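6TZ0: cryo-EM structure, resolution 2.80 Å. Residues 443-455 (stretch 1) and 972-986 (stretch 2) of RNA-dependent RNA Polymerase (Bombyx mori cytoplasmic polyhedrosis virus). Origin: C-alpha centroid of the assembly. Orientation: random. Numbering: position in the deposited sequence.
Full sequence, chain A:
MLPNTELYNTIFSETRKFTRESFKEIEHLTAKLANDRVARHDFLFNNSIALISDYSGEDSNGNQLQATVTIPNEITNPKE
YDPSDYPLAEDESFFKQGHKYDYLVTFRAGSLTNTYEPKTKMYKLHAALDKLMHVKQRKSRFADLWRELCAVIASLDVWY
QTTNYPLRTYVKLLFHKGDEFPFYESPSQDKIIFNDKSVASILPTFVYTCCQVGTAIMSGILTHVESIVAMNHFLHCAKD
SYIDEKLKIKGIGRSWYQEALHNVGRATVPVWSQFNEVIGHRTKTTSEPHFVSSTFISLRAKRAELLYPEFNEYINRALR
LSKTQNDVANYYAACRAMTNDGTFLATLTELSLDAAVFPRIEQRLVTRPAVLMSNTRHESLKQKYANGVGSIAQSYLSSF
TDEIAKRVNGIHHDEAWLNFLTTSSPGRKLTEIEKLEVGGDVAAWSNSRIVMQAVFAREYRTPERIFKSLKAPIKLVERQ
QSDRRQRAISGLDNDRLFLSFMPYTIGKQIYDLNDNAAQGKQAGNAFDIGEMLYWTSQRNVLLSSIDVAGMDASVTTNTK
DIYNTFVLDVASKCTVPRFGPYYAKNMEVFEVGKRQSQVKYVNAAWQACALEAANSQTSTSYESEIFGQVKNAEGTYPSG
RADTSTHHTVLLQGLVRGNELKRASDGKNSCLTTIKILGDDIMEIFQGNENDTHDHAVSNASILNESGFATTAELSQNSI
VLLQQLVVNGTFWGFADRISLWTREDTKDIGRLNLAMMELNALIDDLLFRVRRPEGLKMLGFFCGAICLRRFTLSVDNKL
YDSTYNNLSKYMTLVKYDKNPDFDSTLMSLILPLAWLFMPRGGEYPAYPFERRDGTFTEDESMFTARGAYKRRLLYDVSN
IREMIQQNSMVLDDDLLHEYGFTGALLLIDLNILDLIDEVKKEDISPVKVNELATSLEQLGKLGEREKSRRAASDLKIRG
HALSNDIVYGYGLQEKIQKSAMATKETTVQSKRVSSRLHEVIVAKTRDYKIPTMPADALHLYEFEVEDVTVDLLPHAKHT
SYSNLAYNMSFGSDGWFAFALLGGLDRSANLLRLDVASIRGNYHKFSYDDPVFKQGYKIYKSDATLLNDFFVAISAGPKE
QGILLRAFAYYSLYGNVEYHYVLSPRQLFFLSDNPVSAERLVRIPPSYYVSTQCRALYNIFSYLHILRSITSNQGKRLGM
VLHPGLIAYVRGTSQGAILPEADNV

Stretch 1 443-455: AAWSNSRIVMQAV
Stretch 2, residues 972-986: GLQEKIQKSAMATKE

Stretch 1 runs as a strand through Ser446, turns at Asn447 and Ser448, and continues as helix 449-455; stretch 2 is helix 973-979, after which Ser980 leaves helical phi/psi and Ala981 and Met982 are extended. The helix axes approach to 9.5 Å with 105° between their N-to-C directions, so the helices cross steeply, while Trp445 and Met982 pair antiparallel.

The backbone pairing is a single bridge between Trp445 (phi/psi -113/121) and Met982 (-135/153), with CA atoms 5.0 Å apart. Trp445 N donates to Met982 O at 2.7 Å, nearly linearly (173°), and Met982 N returns a more bent bond to Trp445 O at 3.0 Å (131°).

Serines link the strand end and the turn of stretch 1 to Ser980. Ser446 OG (chi1 t) donates to Ser980 O at a very short 2.5 Å and accepts from Ser448 N at 3.2 Å. Ser448 OG and Ser980 OG, both on p rotamers, hydrogen-bond at 3.1 Å; Ser448 OG also caps its helix through a weak 3.3 Å bond from Val451 N.

Apolar packing fills the helix crossing: Val451 CG2 lies 4.0 Å from Ile977 CG2, Ala454 CB 3.9 Å from Ile977 CD1, and Ile450 CG1 4.2 Å from Leu973 CD1.

Trp445 (chi1 m, chi2 89°) offers a ring face to Lys985, whose CB sits 3.7 Å from the six-membered-ring centroid, 11° off the normal, a CH-pi contact.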

# COMPACT_ATOMS: atom_id res chain seq x y z
N ALA A 443 -21.66 13.24 11.51
CA ALA A 443 -22.45 12.44 10.58
C ALA A 443 -22.33 10.95 10.86
O ALA A 443 -23.35 10.28 11.01
CB ALA A 443 -22.03 12.75 9.14
N ALA A 444 -21.11 10.43 10.94
CA ALA A 444 -20.92 9.01 11.20
C ALA A 444 -19.57 8.78 11.85
O ALA A 444 -18.74 9.69 11.96
CB ALA A 444 -21.04 8.19 9.91
N TRP A 445 -19.37 7.55 12.31
CA TRP A 445 -18.06 7.03 12.68
C TRP A 445 -17.73 5.93 11.69
O TRP A 445 -18.48 4.95 11.57
CB TRP A 445 -18.06 6.47 14.11
CG TRP A 445 -18.14 7.50 15.17
CD1 TRP A 445 -19.27 8.03 15.73
CD2 TRP A 445 -17.04 8.09 15.87
NE1 TRP A 445 -18.94 8.93 16.70
CE2 TRP A 445 -17.58 8.99 16.81
CE3 TRP A 445 -15.65 7.96 15.78
CZ2 TRP A 445 -16.78 9.75 17.66
CZ3 TRP A 445 -14.86 8.72 16.63
CH2 TRP A 445 -15.43 9.60 17.55
N SER A 446 -16.62 6.08 10.97
CA SER A 446 -16.28 5.12 9.93
C SER A 446 -14.78 5.18 9.68
O SER A 446 -14.10 6.14 10.04
CB SER A 446 -17.05 5.40 8.64
OG SER A 446 -16.73 4.43 7.66
N ASN A 447 -14.28 4.13 9.04
CA ASN A 447 -12.90 4.07 8.59
C ASN A 447 -12.78 3.82 7.09
O ASN A 447 -11.66 3.61 6.61
CB ASN A 447 -12.13 3.00 9.37
CG ASN A 447 -12.79 1.63 9.32
OD1 ASN A 447 -13.82 1.44 8.69
ND2 ASN A 447 -12.16 0.66 9.97
N SER A 448 -13.89 3.80 6.36
CA SER A 448 -13.84 3.61 4.92
C SER A 448 -13.66 4.95 4.23
O SER A 448 -14.18 5.98 4.68
CB SER A 448 -15.10 2.93 4.42
OG SER A 448 -16.20 3.81 4.55
N ARG A 449 -12.94 4.94 3.11
CA ARG A 449 -12.71 6.17 2.37
C ARG A 449 -13.95 6.61 1.62
O ARG A 449 -14.11 7.80 1.34
CB ARG A 449 -11.54 5.98 1.41
CG ARG A 449 -10.22 5.84 2.11
CD ARG A 449 -9.08 5.81 1.13
NE ARG A 449 -7.81 5.69 1.83
CZ ARG A 449 -7.11 6.72 2.29
NH1 ARG A 449 -7.56 7.95 2.13
NH2 ARG A 449 -5.96 6.52 2.91
N ILE A 450 -14.86 5.69 1.31
CA ILE A 450 -16.01 6.07 0.50
C ILE A 450 -17.09 6.73 1.36
O ILE A 450 -17.79 7.63 0.89
CB ILE A 450 -16.52 4.85 -0.29
CG1 ILE A 450 -17.45 5.29 -1.41
CG2 ILE A 450 -17.16 3.80 0.59
CD1 ILE A 450 -16.76 6.10 -2.48
N VAL A 451 -17.21 6.37 2.64
CA VAL A 451 -18.13 7.09 3.52
C VAL A 451 -17.56 8.46 3.88
O VAL A 451 -18.29 9.45 3.95
CB VAL A 451 -18.45 6.23 4.76
CG1 VAL A 451 -19.23 7.01 5.80
CG2 VAL A 451 -19.26 5.04 4.35
N MET A 452 -16.24 8.53 4.06
CA MET A 452 -15.54 9.80 4.25
C MET A 452 -15.72 10.72 3.05
O MET A 452 -15.87 11.93 3.21
CB MET A 452 -14.07 9.51 4.51
CG MET A 452 -13.11 10.69 4.59
SD MET A 452 -13.22 11.85 5.95
CE MET A 452 -12.24 13.19 5.29
N GLN A 453 -15.73 10.16 1.84
CA GLN A 453 -15.95 10.97 0.65
C GLN A 453 -17.42 11.36 0.51
O GLN A 453 -17.73 12.46 0.03
CB GLN A 453 -15.46 10.21 -0.58
CG GLN A 453 -15.59 10.96 -1.89
CD GLN A 453 -14.77 12.22 -1.93
OE1 GLN A 453 -13.61 12.23 -1.52
NE2 GLN A 453 -15.37 13.29 -2.40
N ALA A 454 -18.34 10.50 0.94
CA ALA A 454 -19.75 10.83 0.89
C ALA A 454 -20.14 11.88 1.93
O ALA A 454 -21.12 12.60 1.74
CB ALA A 454 -20.59 9.57 1.09
N VAL A 455 -19.38 11.99 3.02
CA VAL A 455 -19.70 12.97 4.05
C VAL A 455 -19.27 14.37 3.63
O VAL A 455 -20.04 15.33 3.73
CB VAL A 455 -19.08 12.53 5.39
CG1 VAL A 455 -19.05 13.66 6.37
CG2 VAL A 455 -19.90 11.41 5.99
N GLY A 972 -26.53 -0.31 -3.87
CA GLY A 972 -25.22 -0.91 -3.69
C GLY A 972 -24.18 0.04 -3.13
O GLY A 972 -23.47 -0.31 -2.18
N LEU A 973 -24.07 1.23 -3.72
CA LEU A 973 -23.32 2.29 -3.08
C LEU A 973 -24.01 2.71 -1.78
O LEU A 973 -23.34 2.99 -0.77
CB LEU A 973 -23.17 3.46 -4.05
CG LEU A 973 -22.21 4.60 -3.73
CD1 LEU A 973 -20.80 4.08 -3.64
CD2 LEU A 973 -22.30 5.66 -4.82
N GLN A 974 -25.35 2.73 -1.80
CA GLN A 974 -26.14 2.78 -0.57
C GLN A 974 -25.79 1.62 0.35
O GLN A 974 -25.65 1.81 1.57
CB GLN A 974 -27.64 2.73 -0.87
CG GLN A 974 -28.19 3.90 -1.63
CD GLN A 974 -29.69 3.82 -1.80
OE1 GLN A 974 -30.34 2.87 -1.36
NE2 GLN A 974 -30.26 4.82 -2.48
N GLU A 975 -25.65 0.41 -0.21
CA GLU A 975 -25.32 -0.75 0.61
C GLU A 975 -23.92 -0.66 1.18
O GLU A 975 -23.69 -1.05 2.32
CB GLU A 975 -25.48 -2.04 -0.19
CG GLU A 975 -26.91 -2.44 -0.49
CD GLU A 975 -26.97 -3.78 -1.19
OE1 GLU A 975 -25.90 -4.29 -1.60
OE2 GLU A 975 -28.08 -4.35 -1.32
N LYS A 976 -22.97 -0.14 0.40
CA LYS A 976 -21.59 -0.03 0.87
C LYS A 976 -21.48 0.99 2.01
O LYS A 976 -20.82 0.73 3.03
CB LYS A 976 -20.68 0.36 -0.29
CG LYS A 976 -19.20 0.23 -0.02
CD LYS A 976 -18.41 0.71 -1.23
CE LYS A 976 -18.54 -0.23 -2.42
NZ LYS A 976 -17.86 -1.53 -2.19
N ILE A 977 -22.17 2.13 1.86
CA ILE A 977 -22.22 3.12 2.93
C ILE A 977 -22.95 2.57 4.15
O ILE A 977 -22.54 2.81 5.29
CB ILE A 977 -22.85 4.43 2.40
CG1 ILE A 977 -21.92 5.07 1.38
CG2 ILE A 977 -23.13 5.42 3.51
CD1 ILE A 977 -22.52 6.25 0.68
N GLN A 978 -24.00 1.77 3.93
CA GLN A 978 -24.75 1.20 5.04
C GLN A 978 -23.93 0.16 5.80
O GLN A 978 -24.07 0.03 7.02
CB GLN A 978 -26.05 0.58 4.53
CG GLN A 978 -27.08 0.25 5.61
CD GLN A 978 -26.92 -1.14 6.19
OE1 GLN A 978 -26.47 -2.06 5.51
NE2 GLN A 978 -27.29 -1.30 7.46
N LYS A 979 -23.06 -0.58 5.11
CA LYS A 979 -22.20 -1.53 5.80
C LYS A 979 -21.14 -0.80 6.62
O LYS A 979 -20.96 -1.09 7.80
CB LYS A 979 -21.52 -2.49 4.82
CG LYS A 979 -22.46 -3.41 4.08
CD LYS A 979 -23.21 -4.34 5.00
CE LYS A 979 -24.07 -5.29 4.20
NZ LYS A 979 -25.20 -4.56 3.53
N SER A 980 -20.43 0.14 6.00
CA SER A 980 -19.22 0.64 6.65
C SER A 980 -19.42 1.91 7.47
O SER A 980 -18.43 2.60 7.73
CB SER A 980 -18.14 0.86 5.59
OG SER A 980 -18.53 1.84 4.66
N ALA A 981 -20.63 2.23 7.90
CA ALA A 981 -20.84 3.42 8.72
C ALA A 981 -21.52 3.08 10.04
O ALA A 981 -22.31 2.15 10.13
CB ALA A 981 -21.68 4.46 7.97
N MET A 982 -21.20 3.87 11.07
CA MET A 982 -21.73 3.70 12.41
C MET A 982 -22.16 5.04 12.97
O MET A 982 -21.64 6.08 12.58
CB MET A 982 -20.69 3.10 13.35
CG MET A 982 -20.27 1.70 13.04
SD MET A 982 -18.96 1.23 14.16
CE MET A 982 -17.67 2.26 13.48
N ALA A 983 -23.12 5.00 13.89
CA ALA A 983 -23.54 6.20 14.60
C ALA A 983 -22.84 6.38 15.94
O ALA A 983 -23.11 7.36 16.63
CB ALA A 983 -25.06 6.20 14.81
N THR A 984 -21.96 5.45 16.31
CA THR A 984 -21.19 5.56 17.54
C THR A 984 -19.81 4.96 17.30
O THR A 984 -19.55 4.34 16.27
CB THR A 984 -21.88 4.87 18.71
OG1 THR A 984 -21.12 5.08 19.90
CG2 THR A 984 -22.02 3.38 18.44
N LYS A 985 -18.92 5.14 18.27
CA LYS A 985 -17.54 4.70 18.11
C LYS A 985 -17.26 3.34 18.75
O LYS A 985 -16.14 2.83 18.59
CB LYS A 985 -16.58 5.73 18.69
CG LYS A 985 -16.67 5.90 20.19
CD LYS A 985 -15.72 6.99 20.68
CE LYS A 985 -15.82 7.20 22.18
NZ LYS A 985 -15.31 6.04 22.95
N GLU A 986 -18.21 2.75 19.46
CA GLU A 986 -18.01 1.45 20.08
C GLU A 986 -18.96 0.41 19.50
O GLU A 986 -20.07 0.73 19.07
CB GLU A 986 -18.17 1.54 21.60
CG GLU A 986 -19.59 1.81 22.10
CD GLU A 986 -19.89 3.29 22.25
OE1 GLU A 986 -19.13 4.12 21.72
OE2 GLU A 986 -20.90 3.62 22.91